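Local coordinates for protein probable Ni/Fe-hydrogenase 1 B-type cytochrome subunit (Escherichia coli K-12, PDB 6G94) that probably serves as the haem-binding b-type cytochrome of hydrogenase 1 in the inner membrane, carrying electrons away from the enzyme, at residues I[189-192]-I[193-197]. Numbering follows the deposited sequence.
Sequences WLIG and AFVIG
Ala193 packs back on Leu190, and Gly192 meets Ile196, i to i+3 and i to i+4 along helix 177-203, which is predicted to span the membrane; Ile191 is buried and, with Phe194, faces helix 130-151. The amide of Ala193 is shared between two carbonyls, Trp189 O and Leu190 O, each 3.0 Å from Ala193 N; both bonds are bent and weak. Its methyl lies close to one of these acceptors, with Ala193 CB 3.1 Å from Leu190 O. That same oxygen accepts a straighter bond from Phe194 N (N-H...O 161°) and sits 3.9 Å above the plane of the Phe194 ring, offset toward the rim.

Ile191 O takes the amide of Val195 almost linearly (N-H...O 171°). Val195 CG2, beside its own backbone N, approaches Ile191 O to 3.5 Å, while Ile191 CG2 and Val195 CG2 meet loosely at 4.4 Å. Ile196 N lies 3.0 Å from Gly192 O, above the carbonyl plane, and Ile196 CG1 is 3.4 Å from Gly192 O.

The carbonyls of 189-192 thus pair with the amides of 193-196, weakly at Ala193, while Ile191 lies against the haem and Leu190, Ala193 and Ile196 against a chain of another protein.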
# COMPACT_ATOMS: atom_id res chain seq x y z
N TRP I 189 30.72 29.79 -2.21
CA TRP I 189 30.01 30.91 -2.80
C TRP I 189 30.96 32.07 -3.07
O TRP I 189 30.82 32.77 -4.06
CB TRP I 189 28.96 31.39 -1.86
CG TRP I 189 27.81 30.56 -1.77
CD1 TRP I 189 27.29 30.04 -0.65
CD2 TRP I 189 26.96 30.16 -2.84
NE1 TRP I 189 26.16 29.33 -0.94
CE2 TRP I 189 25.94 29.39 -2.28
CE3 TRP I 189 26.98 30.38 -4.22
CZ2 TRP I 189 24.94 28.81 -3.04
CZ3 TRP I 189 25.98 29.81 -4.98
CH2 TRP I 189 24.97 29.03 -4.39
N LEU I 190 31.92 32.27 -2.17
CA LEU I 190 32.89 33.34 -2.28
C LEU I 190 33.81 33.15 -3.47
O LEU I 190 34.06 34.08 -4.24
CB LEU I 190 33.70 33.48 -1.00
CG LEU I 190 32.84 33.82 0.24
CD1 LEU I 190 33.70 33.97 1.48
CD2 LEU I 190 31.96 35.06 0.03
N ILE I 191 34.35 31.94 -3.60
CA ILE I 191 35.06 31.53 -4.81
C ILE I 191 34.23 31.83 -6.07
O ILE I 191 34.75 32.42 -7.01
CB ILE I 191 35.48 30.05 -4.71
CG1 ILE I 191 36.73 29.93 -3.83
CG2 ILE I 191 35.69 29.41 -6.08
CD1 ILE I 191 36.91 28.55 -3.26
N GLY I 192 32.95 31.43 -6.08
CA GLY I 192 32.06 31.68 -7.21
C GLY I 192 31.89 33.16 -7.53
O GLY I 192 31.62 33.54 -8.68
N ALA I 193 32.06 34.01 -6.51
CA ALA I 193 32.06 35.47 -6.68
C ALA I 193 33.24 35.91 -7.53
O ALA I 193 33.02 36.51 -8.58
CB ALA I 193 32.05 36.19 -5.34
N PHE I 194 34.47 35.61 -7.09
CA PHE I 194 35.70 35.87 -7.89
C PHE I 194 35.55 35.39 -9.32
O PHE I 194 35.75 36.14 -10.25
CB PHE I 194 36.96 35.22 -7.30
CG PHE I 194 37.26 35.63 -5.88
CD1 PHE I 194 36.87 36.89 -5.40
CD2 PHE I 194 37.92 34.75 -5.01
CE1 PHE I 194 37.14 37.26 -4.07
CE2 PHE I 194 38.19 35.12 -3.69
CZ PHE I 194 37.80 36.38 -3.22
N VAL I 195 35.22 34.11 -9.47
CA VAL I 195 34.94 33.50 -10.77
C VAL I 195 33.98 34.34 -11.63
O VAL I 195 34.23 34.49 -12.82
CB VAL I 195 34.45 32.04 -10.62
CG1 VAL I 195 33.87 31.50 -11.92
CG2 VAL I 195 35.60 31.15 -10.17
N ILE I 196 32.91 34.91 -11.06
CA ILE I 196 32.05 35.79 -11.88
C ILE I 196 32.79 37.06 -12.31
O ILE I 196 32.65 37.53 -13.44
CB ILE I 196 30.72 36.16 -11.18
CG1 ILE I 196 29.80 34.94 -11.12
CG2 ILE I 196 30.01 37.29 -11.90
CD1 ILE I 196 28.47 35.20 -10.47
N GLY I 197 33.59 37.60 -11.39
CA GLY I 197 34.49 38.71 -11.67
C GLY I 197 35.58 38.29 -12.64
O GLY I 197 35.62 38.78 -13.78